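Pectate lyase (Bacillus subtilis, PDB 5AMV) cleaves (1->4)-alpha-D-galacturonan by calcium-dependent elimination, releasing oligosaccharides with unsaturated galacturonosyl groups at their non-reducing ends. Local coordinates at residues Gly98-Pro102 with Gln168-Thr172; Ser113-Gln117 with Tyr163-Pro167; Ala320-Val324 with Ile379-Val385. The contacts are given in a common frame with arbitrary orientation. Residue numbers count along the deposited sequence, not the author numbering.

Contact 1: residues Gly98-Pro102 with Gln168-Thr172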
loop_
_atom_site.group_PDB
_atom_site.type_symbol
_atom_site.label_atom_id
_atom_site.label_comp_id
_atom_site.label_asym_id
_atom_site.label_seq_id
_atom_site.Cartn_x
_atom_site.Cartn_y
_atom_site.Cartn_z
ATOM N N GLY A 98 7.712 -31.590 -0.312
ATOM C CA GLY A 98 8.998 -30.922 -0.136
ATOM C C GLY A 98 8.795 -29.421 -0.255
ATOM O O GLY A 98 7.663 -28.942 -0.102
ATOM N N LYS A 99 9.887 -28.694 -0.519
ATOM C CA LYS A 99 9.836 -27.231 -0.538
ATOM C C LYS A 99 9.899 -26.603 -1.932
ATOM O O LYS A 99 10.108 -25.389 -2.055
ATOM C CB LYS A 99 10.918 -26.644 0.385
ATOM C CG LYS A 99 10.565 -26.804 1.824
ATOM C CD LYS A 99 11.676 -26.284 2.741
ATOM C CE LYS A 99 11.837 -24.766 2.668
ATOM N NZ LYS A 99 12.564 -24.231 3.901
ATOM N N LYS A 100 9.732 -27.396 -2.980
ATOM C CA LYS A 100 9.676 -26.885 -4.348
ATOM C C LYS A 100 8.362 -26.116 -4.578
ATOM O O LYS A 100 7.372 -26.364 -3.881
ATOM C CB LYS A 100 9.819 -28.030 -5.360
ATOM C CG LYS A 100 8.987 -29.295 -5.010
ATOM C CD LYS A 100 9.223 -30.457 -6.004
ATOM C CE LYS A 100 8.542 -31.771 -5.552
ATOM N NZ LYS A 100 9.352 -32.561 -4.543
ATOM N N GLU A 101 8.356 -25.214 -5.562
ATOM C CA GLU A 101 7.155 -24.447 -5.924
ATOM C C GLU A 101 6.017 -25.406 -6.289
ATOM O O GLU A 101 6.236 -26.342 -7.076
ATOM C CB GLU A 101 7.451 -23.532 -7.124
ATOM C CG GLU A 101 6.259 -22.663 -7.554
ATOM C CD GLU A 101 6.611 -21.687 -8.658
ATOM O OE1 GLU A 101 7.614 -21.930 -9.373
ATOM O OE2 GLU A 101 5.879 -20.680 -8.801
ATOM N N PRO A 102 4.795 -25.202 -5.731
ATOM C CA PRO A 102 3.672 -26.023 -6.236
ATOM C C PRO A 102 3.502 -25.974 -7.746
ATOM O O PRO A 102 3.693 -24.915 -8.368
ATOM C CB PRO A 102 2.437 -25.422 -5.524
ATOM C CG PRO A 102 3.025 -24.991 -4.148
ATOM C CD PRO A 102 4.416 -24.431 -4.518
ATOM N N GLN A 168 -1.671 -18.272 -2.737
ATOM C CA GLN A 168 -0.714 -19.254 -3.210
ATOM C C GLN A 168 0.199 -19.721 -2.073
ATOM O O GLN A 168 0.705 -18.894 -1.327
ATOM C CB GLN A 168 0.129 -18.652 -4.306
ATOM C CG GLN A 168 1.088 -19.627 -4.968
ATOM C CD GLN A 168 2.032 -18.890 -5.920
ATOM O OE1 GLN A 168 2.649 -17.901 -5.540
ATOM N NE2 GLN A 168 2.104 -19.341 -7.159
ATOM N N TRP A 169 0.420 -21.028 -1.948
ATOM C CA TRP A 169 1.434 -21.524 -1.022
ATOM C C TRP A 169 2.829 -21.348 -1.631
ATOM O O TRP A 169 3.087 -21.799 -2.773
ATOM C CB TRP A 169 1.155 -23.008 -0.703
ATOM C CG TRP A 169 2.238 -23.658 0.138
ATOM C CD1 TRP A 169 2.950 -24.768 -0.211
ATOM C CD2 TRP A 169 2.694 -23.263 1.443
ATOM N NE1 TRP A 169 3.836 -25.101 0.805
ATOM C CE2 TRP A 169 3.709 -24.196 1.826
ATOM C CE3 TRP A 169 2.342 -22.241 2.341
ATOM C CZ2 TRP A 169 4.353 -24.146 3.068
ATOM C CZ3 TRP A 169 2.994 -22.181 3.595
ATOM C CH2 TRP A 169 4.004 -23.123 3.938
ATOM N N ASP A 170 3.706 -20.681 -0.893
ATOM C CA ASP A 170 5.119 -20.540 -1.299
ATOM C C ASP A 170 5.995 -21.091 -0.186
ATOM O O ASP A 170 6.257 -20.401 0.793
ATOM C CB ASP A 170 5.477 -19.085 -1.550
ATOM C CG ASP A 170 6.854 -18.930 -2.227
ATOM O OD1 ASP A 170 7.632 -19.934 -2.298
ATOM O OD2 ASP A 170 7.153 -17.809 -2.706
ATOM N N PRO A 171 6.440 -22.351 -0.320
ATOM C CA PRO A 171 7.161 -23.005 0.802
ATOM C C PRO A 171 8.576 -22.442 1.045
ATOM O O PRO A 171 9.149 -22.674 2.114
ATOM C CB PRO A 171 7.235 -24.473 0.360
ATOM C CG PRO A 171 7.215 -24.399 -1.136
ATOM C CD PRO A 171 6.305 -23.235 -1.503
ATOM N N THR A 172 9.100 -21.682 0.087
ATOM C CA THR A 172 10.446 -21.106 0.241
ATOM C C THR A 172 10.429 -19.646 0.709
ATOM O O THR A 172 11.475 -19.073 1.036
ATOM C CB THR A 172 11.284 -21.246 -1.019
ATOM O OG1 THR A 172 10.658 -20.576 -2.112
ATOM C CG2 THR A 172 11.478 -22.711 -1.355
HETATM O O HOH W 1 5.278 -27.472 0.224
HETATM O O HOH W 2 11.210 -21.787 3.756
HETATM O O HOH W 3 4.191 -18.498 -9.281
#

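Contact 2: residues Ser113-Gln117 with Tyr163-Pro167. With ACT (acetate ion), chain D.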
loop_
_atom_site.group_PDB
_atom_site.type_symbol
_atom_site.label_atom_id
_atom_site.label_comp_id
_atom_site.label_asym_id
_atom_site.label_seq_id
_atom_site.Cartn_x
_atom_site.Cartn_y
_atom_site.Cartn_z
ATOM N N SER A 113 -8.331 -19.906 -10.861
ATOM C CA SER A 113 -9.283 -19.308 -9.947
ATOM C C SER A 113 -8.887 -17.858 -9.608
ATOM O O SER A 113 -9.720 -16.936 -9.667
ATOM C CB SER A 113 -9.335 -20.130 -8.648
ATOM O OG SER A 113 -9.655 -21.488 -8.988
ATOM N N GLN A 114 -7.621 -17.690 -9.251
ATOM C CA GLN A 114 -7.071 -16.376 -8.941
ATOM C C GLN A 114 -7.229 -15.413 -10.126
ATOM O O GLN A 114 -7.590 -14.239 -9.958
ATOM C CB GLN A 114 -5.601 -16.550 -8.543
ATOM C CG GLN A 114 -5.060 -15.338 -7.863
ATOM C CD GLN A 114 -3.688 -15.551 -7.347
ATOM O OE1 GLN A 114 -2.812 -16.116 -8.035
ATOM N NE2 GLN A 114 -3.474 -15.113 -6.099
ATOM N N LYS A 115 -6.978 -15.915 -11.338
ATOM C CA LYS A 115 -7.076 -15.032 -12.492
ATOM C C LYS A 115 -8.529 -14.612 -12.749
ATOM O O LYS A 115 -8.790 -13.498 -13.155
ATOM C CB LYS A 115 -6.412 -15.681 -13.709
ATOM C CG LYS A 115 -4.866 -15.664 -13.596
ATOM C CD LYS A 115 -4.235 -16.596 -14.626
ATOM C CE LYS A 115 -2.712 -16.523 -14.622
ATOM N NZ LYS A 115 -2.063 -17.671 -13.921
ATOM N N ASN A 116 -9.480 -15.478 -12.444
ATOM C CA ASN A 116 -10.903 -15.098 -12.584
ATOM C C ASN A 116 -11.236 -13.908 -11.652
ATOM O O ASN A 116 -11.918 -12.973 -12.032
ATOM C CB ASN A 116 -11.756 -16.299 -12.191
ATOM C CG ASN A 116 -11.657 -17.444 -13.194
ATOM O OD1 ASN A 116 -11.300 -17.238 -14.359
ATOM N ND2 ASN A 116 -12.033 -18.637 -12.765
ATOM N N GLN A 117 -10.750 -13.977 -10.415
ATOM C CA GLN A 117 -11.002 -12.859 -9.491
ATOM C C GLN A 117 -10.247 -11.599 -9.890
ATOM O O GLN A 117 -10.803 -10.498 -9.825
ATOM C CB GLN A 117 -10.692 -13.225 -8.042
ATOM C CG GLN A 117 -10.965 -12.040 -7.084
ATOM C CD GLN A 117 -10.872 -12.412 -5.598
ATOM O OE1 GLN A 117 -10.148 -13.336 -5.208
ATOM N NE2 GLN A 117 -11.641 -11.702 -4.778
ATOM N N TYR A 163 -9.194 -8.504 -1.014
ATOM C CA TYR A 163 -9.209 -9.851 -0.455
ATOM C C TYR A 163 -9.038 -10.866 -1.572
ATOM O O TYR A 163 -9.755 -10.810 -2.586
ATOM C CB TYR A 163 -10.582 -10.087 0.191
ATOM C CG TYR A 163 -10.780 -11.367 0.979
ATOM C CD1 TYR A 163 -11.110 -12.573 0.337
ATOM C CD2 TYR A 163 -10.579 -11.391 2.377
ATOM C CE1 TYR A 163 -11.349 -13.715 1.062
ATOM C CE2 TYR A 163 -10.812 -12.561 3.126
ATOM C CZ TYR A 163 -11.156 -13.731 2.449
ATOM O OH TYR A 163 -11.360 -14.904 3.169
ATOM N N ASP A 164 -8.117 -11.799 -1.367
ATOM C CA ASP A 164 -7.856 -12.834 -2.389
ATOM C C ASP A 164 -8.416 -14.146 -1.862
ATOM O O ASP A 164 -7.976 -14.653 -0.807
ATOM C CB ASP A 164 -6.315 -12.914 -2.572
ATOM C CG ASP A 164 -5.858 -13.852 -3.655
ATOM O OD1 ASP A 164 -6.589 -14.753 -4.097
ATOM O OD2 ASP A 164 -4.679 -13.659 -4.074
ATOM N N TYR A 165 -9.361 -14.739 -2.606
ATOM C CA TYR A 165 -9.926 -16.019 -2.196
ATOM C C TYR A 165 -8.958 -17.204 -2.389
ATOM O O TYR A 165 -9.225 -18.284 -1.892
ATOM C CB TYR A 165 -11.204 -16.339 -2.962
ATOM C CG TYR A 165 -12.388 -15.520 -2.516
ATOM C CD1 TYR A 165 -12.948 -15.722 -1.239
ATOM C CD2 TYR A 165 -12.927 -14.545 -3.360
ATOM C CE1 TYR A 165 -14.042 -14.957 -0.822
ATOM C CE2 TYR A 165 -14.006 -13.776 -2.949
ATOM C CZ TYR A 165 -14.525 -13.994 -1.678
ATOM O OH TYR A 165 -15.588 -13.209 -1.290
ATOM N N PHE A 166 -7.848 -17.009 -3.100
ATOM C CA PHE A 166 -7.013 -18.180 -3.526
ATOM C C PHE A 166 -5.523 -17.907 -3.296
ATOM O O PHE A 166 -4.731 -17.976 -4.226
ATOM C CB PHE A 166 -7.268 -18.514 -5.015
ATOM C CG PHE A 166 -8.738 -18.620 -5.334
ATOM C CD1 PHE A 166 -9.481 -19.771 -4.920
ATOM C CD2 PHE A 166 -9.372 -17.591 -5.996
ATOM C CE1 PHE A 166 -10.878 -19.829 -5.177
ATOM C CE2 PHE A 166 -10.770 -17.660 -6.273
ATOM C CZ PHE A 166 -11.518 -18.775 -5.828
ATOM N N PRO A 167 -5.136 -17.651 -2.033
ATOM C CA PRO A 167 -3.718 -17.433 -1.758
ATOM C C PRO A 167 -2.855 -18.608 -2.221
ATOM O O PRO A 167 -3.258 -19.769 -2.095
ATOM C CB PRO A 167 -3.663 -17.351 -0.215
ATOM C CG PRO A 167 -5.024 -17.196 0.280
ATOM C CD PRO A 167 -5.977 -17.575 -0.830
HETATM C C ACT D . -13.326 -17.471 2.287
HETATM O O ACT D . -14.254 -16.695 2.640
HETATM O OXT ACT D . -12.257 -16.959 1.841
HETATM C CH3 ACT D . -13.523 -18.955 2.366
HETATM O O HOH W 4 -7.954 -14.252 -6.372
#

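Contact 3: residues Ala320-Val324 with Ile379-Val385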
loop_
_atom_site.group_PDB
_atom_site.type_symbol
_atom_site.label_atom_id
_atom_site.label_comp_id
_atom_site.label_asym_id
_atom_site.label_seq_id
_atom_site.Cartn_x
_atom_site.Cartn_y
_atom_site.Cartn_z
ATOM N N ALA A 320 14.410 10.040 7.713
ATOM C CA ALA A 320 13.231 10.223 8.544
ATOM C C ALA A 320 13.356 11.442 9.441
ATOM O O ALA A 320 14.411 11.665 10.057
ATOM C CB ALA A 320 12.975 8.947 9.371
ATOM N N GLN A 321 12.319 12.280 9.455
ATOM C CA GLN A 321 12.313 13.448 10.329
ATOM C C GLN A 321 10.990 13.616 11.069
ATOM O O GLN A 321 9.914 13.608 10.469
ATOM C CB GLN A 321 12.538 14.743 9.526
ATOM C CG GLN A 321 13.893 14.819 8.863
ATOM C CD GLN A 321 13.985 15.995 7.946
ATOM O OE1 GLN A 321 13.354 16.027 6.889
ATOM N NE2 GLN A 321 14.765 17.001 8.349
ATOM N N ASN A 322 11.094 13.878 12.368
ATOM C CA ASN A 322 9.951 14.268 13.169
ATOM C C ASN A 322 8.723 13.351 13.070
ATOM O O ASN A 322 7.587 13.829 12.835
ATOM C CB ASN A 322 9.605 15.740 12.962
ATOM C CG ASN A 322 10.726 16.669 13.472
ATOM O OD1 ASN A 322 11.806 16.178 13.886
ATOM N ND2 ASN A 322 10.461 17.960 13.513
ATOM N N ASN A 323 8.973 12.060 13.268
ATOM C CA ASN A 323 7.929 11.051 13.285
ATOM C C ASN A 323 7.656 10.646 14.711
ATOM O O ASN A 323 8.567 10.710 15.552
ATOM C CB ASN A 323 8.369 9.802 12.480
ATOM C CG ASN A 323 8.556 10.108 11.015
ATOM O OD1 ASN A 323 7.583 10.251 10.288
ATOM N ND2 ASN A 323 9.811 10.284 10.572
ATOM N N VAL A 324 6.428 10.201 14.977
ATOM C CA VAL A 324 6.002 9.937 16.371
ATOM C C VAL A 324 5.399 8.524 16.435
ATOM O O VAL A 324 4.486 8.232 15.643
ATOM C CB VAL A 324 4.948 10.997 16.754
ATOM C CG1 VAL A 324 4.355 10.709 18.197
ATOM C CG2 VAL A 324 5.580 12.384 16.738
ATOM N N ILE A 379 8.011 21.124 7.718
ATOM C CA ILE A 379 8.125 20.006 8.650
ATOM C C ILE A 379 7.673 20.445 10.045
ATOM O O ILE A 379 8.307 21.313 10.666
ATOM C CB ILE A 379 9.560 19.421 8.632
ATOM C CG1 ILE A 379 9.925 18.997 7.205
ATOM C CG2 ILE A 379 9.693 18.249 9.634
ATOM C CD1 ILE A 379 11.336 18.492 7.065
ATOM N N ASP A 380 6.572 19.873 10.530
ATOM C CA ASP A 380 6.037 20.164 11.861
ATOM C C ASP A 380 7.045 19.710 12.894
ATOM O O ASP A 380 7.756 18.716 12.724
ATOM C CB ASP A 380 4.735 19.399 12.143
ATOM C CG ASP A 380 3.619 19.731 11.161
ATOM O OD1 ASP A 380 3.664 20.803 10.500
ATOM O OD2 ASP A 380 2.685 18.897 11.051
ATOM N N ALA A 381 7.071 20.435 13.996
ATOM C CA ALA A 381 7.735 19.959 15.219
ATOM C C ALA A 381 7.130 18.615 15.643
ATOM O O ALA A 381 5.900 18.413 15.594
ATOM C CB ALA A 381 7.545 21.007 16.345
ATOM N N SER A 382 7.979 17.706 16.105
ATOM C CA SER A 382 7.483 16.403 16.571
ATOM C C SER A 382 6.353 16.467 17.586
ATOM O O SER A 382 5.418 15.663 17.548
ATOM C CB SER A 382 8.622 15.594 17.135
ATOM O OG SER A 382 9.692 15.526 16.218
ATOM N N ALA A 383 6.423 17.416 18.530
ATOM C CA ALA A 383 5.374 17.540 19.547
ATOM C C ALA A 383 3.983 17.832 18.981
ATOM O O ALA A 383 2.992 17.618 19.663
ATOM C CB ALA A 383 5.761 18.681 20.553
ATOM N N ASN A 384 3.892 18.273 17.722
ATOM C CA ASN A 384 2.586 18.621 17.138
ATOM C C ASN A 384 2.028 17.553 16.174
ATOM O O ASN A 384 0.873 17.629 15.745
ATOM C CB ASN A 384 2.667 19.958 16.415
ATOM C CG ASN A 384 3.127 21.103 17.330
ATOM O OD1 ASN A 384 3.951 21.931 16.939
ATOM N ND2 ASN A 384 2.652 21.103 18.553
ATOM N N VAL A 385 2.847 16.537 15.909
ATOM C CA VAL A 385 2.500 15.485 14.926
ATOM C C VAL A 385 1.298 14.641 15.279
ATOM O O VAL A 385 0.408 14.476 14.412
ATOM C CB VAL A 385 3.733 14.628 14.592
ATOM C CG1 VAL A 385 3.351 13.364 13.747
ATOM C CG2 VAL A 385 4.774 15.497 13.871
#

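Contact 1: residues Gly98-Pro102 with Gln168-Thr172
Loops that project from the parallel beta-helix of a pectate lyase can meet without any direct hydrogen bond, using proline surfaces and water instead. Here the link between helices 94-97 and 105-121 runs roughly antiparallel to 168-172, which begins as one strand of the 168-170/178-180 hairpin. Gly98 leaves helix 94-97 with positive phi, and a CB there would jam against the preceding carbonyl. Its own carbonyl accepts from a water that in turn accepts from Trp169 NE1. Lys99 lays its carbonyl O 3.2 Å from Pro171 CG and 3.1 Å from Thr172 CG2, while its NZ reaches Pro171 O through a second water. Lys100 points away, its NZ bonding Trp97 O. Glu101 meets Gln168 by water, although Gln168 NE2 also bonds Glu107. Pro102, the buried end, also touches Tyr88 and Tyr92 of helix 85-92; its CD lies 3.8 Å from Pro171 CD, and its CG 3.9 Å from Trp169 CD1.

Contact 2: residues Ser113-Gln117 with Tyr163-Pro167
A helix side chain can hold an irregular loop by bonding its backbone, and Gln117 illustrates the principle. Extended through two t rotamers from helix 105-121, it brings OE1 to the backbone N of Tyr165, a nearly linear hydrogen bond of 3.1 Å from N to OE1. The same OE1 accepts from a water that also donates to Asp164 OD1, and NE2 is held by Asn65 outside the contact.

Phe166 is the main apolar partner. Its ring lies against the helix so that Ser113 CB sits 3.5 Å from the ring centroid and only 3° off the normal, a CH-pi contact over the face. Ser113 OG, meanwhile, is bonded to Ala109 O and Asp80 N. Tyr78 of helix 75-78 also touches the phenylalanine.

About one turn back along the helix from Gln117, Gln114 makes a hydrogen bond from NE2 to Asp164 OD2, 2.8 Å away. The two carboxylate oxygens of Asp164 have different partners: OD1 accepts from Phe166 N at 2.8 Å, closing an Asx turn, and OD2 also receives Gln182 N. Tyr163 binds an acetate, probably from the crystallisation liquor, through OH to OXT at 2.6 Å.

The loop leads out of the parallel beta-helix between strands 158-160 and 168-170, and the side chain of Asp164 is about 10 Å from the bound calcium. With its carboxylate engaged by amide groups and water, Asp164 acts here as a fastener of loop to helix, whereas the calcium is bound by Asp184, Asp223 and Asp227.

Contact 3: residues Ala320-Val324 with Ile379-Val385
Asn322 adopts positive phi and psi (52/51), a left-handed conformation that asparagine tolerates well, and this kink presents its side chain to the chain that leads into helix 382-392. With chi1 m and chi2 near zero, the amide lies so that ND2 donates to Asp380 O, 2.9 Å away and close to linear, while CG rests 3.1 Å from Ser382 OG. That hydroxyl, on an m rotamer, is bonded to Gly349 O. The carboxylate of Asp380 leads away from the contact to His270 and Asn388.

Strand 317-326 belongs to the parallel beta-helix of the polysaccharide lyase 1 family, in which successive coils stack their strands in register; Asn322 lies where the strand is broken by a bulge or short loop, and 379-385 packs against the outside of this coil. Asn323, pointing away, instead bonds Asn293 and Val290 of the preceding coil.

Gln321, m at chi1 and t at chi2, carries OE1 to 3.2 Å from Ile379 CD1, but its polar partner is His289. Ile379 is m,t, the extended chi2 being what brings CD1 that far out. Further along, two valines, both t, meet as apolar neighbours: Val324 CG2 lies 3.6 Å from Val385 CB, with Ser382 O 3.4 Å from the same CG2, and Val385 CG2 approaches Asn322 O to 3.4 Å.

From the N terminus, the chain first reaches 98-102, which opens contact 1, and then helix 105-121, whose 113-117 part opens contact 2. After several strands of the beta-helix it returns through 163-167, closing contact 2, and runs directly into 168-172, closing contact 1; contact 2 is nested inside the loop of contact 1. Together they attach one excursion of the chain, 163-172, to the earlier region made of the 98-102 loop and helix 105-121, with centres 18 Å apart. Contact 3 follows in series on the opposite side of the chain's centre, about 40 Å from contact 2 between centres; it opens at 320-324 and closes at 379-385, joining a late strand to the start of helix 382-392.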